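Local coordinates for Ras GTPase-activating-like protein (Schizosaccharomyces pombe, PDB 1P2X) that binds actin filaments through this calponin-homology domain and, as a whole protein, is required to construct the contractile F-actin ring at the division site, at residues Glu35-Leu44 with Leu102-His110. Sequence-based numbering, arbitrary orientation.
Sequences EQSLRNGVVL and LPKVIYCIH
Glu35 and Leu102 mark the closest backbone approach, CA to CA 6.4 Å, and the separation widens to 9.3 Å between the CA atoms of Leu44 and Ile109, past the Leu38-Gly41 type I turn. Mostly side chains bridge this gap, an example of one helix face packing against two short helices joined by a turn. Leu38, with CG anti to its carbonyl carbon (chi1 -62°), sends CD1 among three residues on two successive turns: it meets Ile109 CD1 tip to tip at 3.9 Å, slides past Val105 CG1 at 4.0 Å and touches Ile106 more loosely. Leu44 CD2 adds a second methyl against Ile109 CD1. At the other end Leu102, crossed by Gln36 at about a right angle, sets CD1 against Gln36 NE2 (3.3 Å) and Glu35 CB, CD2 against Arg39 CG and Glu35 O. Gln36 OE1 accepts from Arg39 NH1 (2.9 Å), on a lone pair and at the guanidinium edge; Arg39 also donates to the Ile96 and Tyr97 carbonyls. Glu35 lays CG across Ile106 CD1; OE1, 3.7 Å from Leu102 CB, is hydrogen-bonded to Tyr9 OH, and OE2 forms a salt bridge with Arg145. With an alanine in its place, Arg145 would probably lose its salt-bridge mate and Tyr9 OH a partner, and a gap would probably open beside Ile106 CD1. Helix 102-117 runs through the centre of the calponin-homology fold, with helix 2-23 packed on Ile106 and Ile109, and helix 93-96 on Val105 and Leu44.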
loop_
_atom_site.group_PDB
_atom_site.type_symbol
_atom_site.label_atom_id
_atom_site.label_comp_id
_atom_site.label_asym_id
_atom_site.label_seq_id
_atom_site.Cartn_x
_atom_site.Cartn_y
_atom_site.Cartn_z
ATOM N N GLU A 35 -1.777 5.956 -2.699
ATOM C CA GLU A 35 -2.406 5.578 -1.435
ATOM C C GLU A 35 -3.899 5.827 -1.458
ATOM O O GLU A 35 -4.683 4.984 -1.025
ATOM C CB GLU A 35 -1.824 6.350 -0.261
ATOM C CG GLU A 35 -0.368 6.098 -0.033
ATOM C CD GLU A 35 0.262 7.248 0.699
ATOM O OE1 GLU A 35 0.216 7.246 1.951
ATOM O OE2 GLU A 35 0.777 8.160 0.011
ATOM N N GLN A 36 -4.291 6.995 -1.952
ATOM C CA GLN A 36 -5.702 7.342 -2.009
ATOM C C GLN A 36 -6.494 6.417 -2.924
ATOM O O GLN A 36 -7.678 6.195 -2.689
ATOM C CB GLN A 36 -5.884 8.803 -2.450
ATOM C CG GLN A 36 -5.521 9.852 -1.388
ATOM C CD GLN A 36 -6.495 9.896 -0.217
ATOM O OE1 GLN A 36 -7.711 9.841 -0.404
ATOM N NE2 GLN A 36 -5.964 10.010 0.994
ATOM N N SER A 37 -5.851 5.872 -3.957
ATOM C CA SER A 37 -6.557 4.985 -4.886
ATOM C C SER A 37 -6.860 3.609 -4.295
ATOM O O SER A 37 -7.654 2.855 -4.852
ATOM C CB SER A 37 -5.769 4.820 -6.200
ATOM O OG SER A 37 -4.550 4.122 -5.997
ATOM N N LEU A 38 -6.226 3.278 -3.173
ATOM C CA LEU A 38 -6.435 1.973 -2.555
ATOM C C LEU A 38 -7.604 1.995 -1.587
ATOM O O LEU A 38 -8.053 0.951 -1.131
ATOM C CB LEU A 38 -5.172 1.503 -1.813
ATOM C CG LEU A 38 -3.868 1.254 -2.575
ATOM C CD1 LEU A 38 -2.740 0.948 -1.569
ATOM C CD2 LEU A 38 -4.020 0.114 -3.570
ATOM N N ARG A 39 -8.100 3.187 -1.275
ATOM C CA ARG A 39 -9.179 3.314 -0.296
ATOM C C ARG A 39 -10.478 2.571 -0.660
ATOM O O ARG A 39 -11.239 2.187 0.227
ATOM C CB ARG A 39 -9.464 4.792 -0.006
ATOM C CG ARG A 39 -8.279 5.520 0.622
ATOM C CD ARG A 39 -8.560 6.995 0.883
ATOM N NE ARG A 39 -9.544 7.200 1.949
ATOM C CZ ARG A 39 -10.184 8.345 2.156
ATOM N NH1 ARG A 39 -9.945 9.383 1.365
ATOM N NH2 ARG A 39 -11.061 8.458 3.151
ATOM N N ASN A 40 -10.731 2.361 -1.948
ATOM C CA ASN A 40 -11.933 1.645 -2.356
ATOM C C ASN A 40 -11.778 0.118 -2.292
ATOM O O ASN A 40 -12.736 -0.614 -2.529
ATOM C CB ASN A 40 -12.397 2.082 -3.761
ATOM C CG ASN A 40 -11.441 1.660 -4.875
ATOM O OD1 ASN A 40 -10.637 0.743 -4.723
ATOM N ND2 ASN A 40 -11.561 2.322 -6.019
ATOM N N GLY A 41 -10.572 -0.350 -1.975
ATOM C CA GLY A 41 -10.328 -1.771 -1.796
ATOM C C GLY A 41 -10.275 -2.645 -3.037
ATOM O O GLY A 41 -10.003 -3.837 -2.933
ATOM N N VAL A 42 -10.527 -2.072 -4.208
ATOM C CA VAL A 42 -10.502 -2.856 -5.438
ATOM C C VAL A 42 -9.135 -3.483 -5.728
ATOM O O VAL A 42 -9.037 -4.689 -5.949
ATOM C CB VAL A 42 -10.956 -2.022 -6.662
ATOM C CG1 VAL A 42 -10.753 -2.818 -7.946
ATOM C CG2 VAL A 42 -12.440 -1.640 -6.516
ATOM N N VAL A 43 -8.081 -2.677 -5.738
ATOM C CA VAL A 43 -6.749 -3.201 -6.021
ATOM C C VAL A 43 -6.354 -4.306 -5.041
ATOM O O VAL A 43 -5.837 -5.351 -5.438
ATOM C CB VAL A 43 -5.688 -2.074 -5.978
ATOM C CG1 VAL A 43 -4.279 -2.662 -5.953
ATOM C CG2 VAL A 43 -5.859 -1.165 -7.183
ATOM N N LEU A 44 -6.602 -4.066 -3.759
ATOM C CA LEU A 44 -6.264 -5.024 -2.724
ATOM C C LEU A 44 -7.068 -6.318 -2.880
ATOM O O LEU A 44 -6.526 -7.411 -2.699
ATOM C CB LEU A 44 -6.500 -4.408 -1.347
ATOM C CG LEU A 44 -5.555 -3.256 -0.963
ATOM C CD1 LEU A 44 -5.987 -2.644 0.354
ATOM C CD2 LEU A 44 -4.110 -3.782 -0.866
ATOM N N LEU A 102 -2.867 5.762 6.212
ATOM C CA LEU A 102 -2.547 5.141 4.925
ATOM C C LEU A 102 -1.132 4.559 4.854
ATOM O O LEU A 102 -0.888 3.589 4.129
ATOM C CB LEU A 102 -2.777 6.140 3.788
ATOM C CG LEU A 102 -4.262 6.381 3.470
ATOM C CD1 LEU A 102 -4.424 7.562 2.507
ATOM C CD2 LEU A 102 -4.878 5.117 2.878
ATOM N N PRO A 103 -0.175 5.169 5.569
ATOM C CA PRO A 103 1.191 4.633 5.583
ATOM C C PRO A 103 1.258 3.210 6.153
ATOM O O PRO A 103 2.173 2.445 5.834
ATOM C CB PRO A 103 1.941 5.638 6.463
ATOM C CG PRO A 103 1.250 6.927 6.137
ATOM C CD PRO A 103 -0.210 6.535 6.130
ATOM N N LYS A 104 0.299 2.860 7.000
ATOM C CA LYS A 104 0.268 1.521 7.579
ATOM C C LYS A 104 -0.171 0.524 6.519
ATOM O O LYS A 104 0.158 -0.661 6.589
ATOM C CB LYS A 104 -0.680 1.462 8.778
ATOM C CG LYS A 104 -0.649 0.139 9.520
ATOM C CD LYS A 104 -1.431 0.205 10.826
ATOM C CE LYS A 104 -0.906 1.312 11.727
ATOM N NZ LYS A 104 -1.648 1.365 13.023
ATOM N N VAL A 105 -0.921 1.007 5.534
ATOM C CA VAL A 105 -1.351 0.154 4.433
ATOM C C VAL A 105 -0.125 -0.162 3.585
ATOM O O VAL A 105 0.138 -1.321 3.261
ATOM C CB VAL A 105 -2.427 0.852 3.569
ATOM C CG1 VAL A 105 -2.695 0.054 2.309
ATOM C CG2 VAL A 105 -3.714 1.009 4.375
ATOM N N ILE A 106 0.627 0.879 3.241
ATOM C CA ILE A 106 1.844 0.732 2.455
ATOM C C ILE A 106 2.805 -0.205 3.185
ATOM O O ILE A 106 3.478 -1.026 2.569
ATOM C CB ILE A 106 2.520 2.107 2.237
ATOM C CG1 ILE A 106 1.562 3.051 1.496
ATOM C CG2 ILE A 106 3.812 1.951 1.464
ATOM C CD1 ILE A 106 0.968 2.454 0.218
ATOM N N TYR A 107 2.862 -0.059 4.507
ATOM C CA TYR A 107 3.707 -0.892 5.362
ATOM C C TYR A 107 3.237 -2.342 5.272
ATOM O O TYR A 107 4.033 -3.259 5.102
ATOM C CB TYR A 107 3.612 -0.399 6.809
ATOM C CG TYR A 107 4.401 -1.211 7.818
ATOM C CD1 TYR A 107 5.787 -1.338 7.721
ATOM C CD2 TYR A 107 3.757 -1.841 8.878
ATOM C CE1 TYR A 107 6.506 -2.078 8.662
ATOM C CE2 TYR A 107 4.459 -2.582 9.815
ATOM C CZ TYR A 107 5.827 -2.699 9.702
ATOM O OH TYR A 107 6.508 -3.457 10.620
ATOM N N CYS A 108 1.930 -2.539 5.375
ATOM C CA CYS A 108 1.373 -3.873 5.295
ATOM C C CYS A 108 1.731 -4.507 3.952
ATOM O O CYS A 108 2.109 -5.687 3.890
ATOM C CB CYS A 108 -0.146 -3.827 5.487
ATOM S SG CYS A 108 -0.964 -5.426 5.271
ATOM N N ILE A 109 1.645 -3.724 2.878
ATOM C CA ILE A 109 1.960 -4.235 1.544
ATOM C C ILE A 109 3.419 -4.689 1.408
ATOM O O ILE A 109 3.706 -5.684 0.740
ATOM C CB ILE A 109 1.644 -3.182 0.469
ATOM C CG1 ILE A 109 0.121 -2.997 0.365
ATOM C CG2 ILE A 109 2.253 -3.589 -0.871
ATOM C CD1 ILE A 109 -0.310 -1.909 -0.574
ATOM N N HIS A 110 4.338 -3.954 2.033
ATOM C CA HIS A 110 5.751 -4.315 1.981
ATOM C C HIS A 110 5.968 -5.651 2.716
ATOM O O HIS A 110 6.632 -6.553 2.202
ATOM C CB HIS A 110 6.624 -3.229 2.634
ATOM C CG HIS A 110 6.957 -2.075 1.732
ATOM N ND1 HIS A 110 8.256 -1.726 1.429
ATOM C CD2 HIS A 110 6.168 -1.159 1.119
ATOM C CE1 HIS A 110 8.255 -0.646 0.668
ATOM N NE2 HIS A 110 7.001 -0.276 0.469
#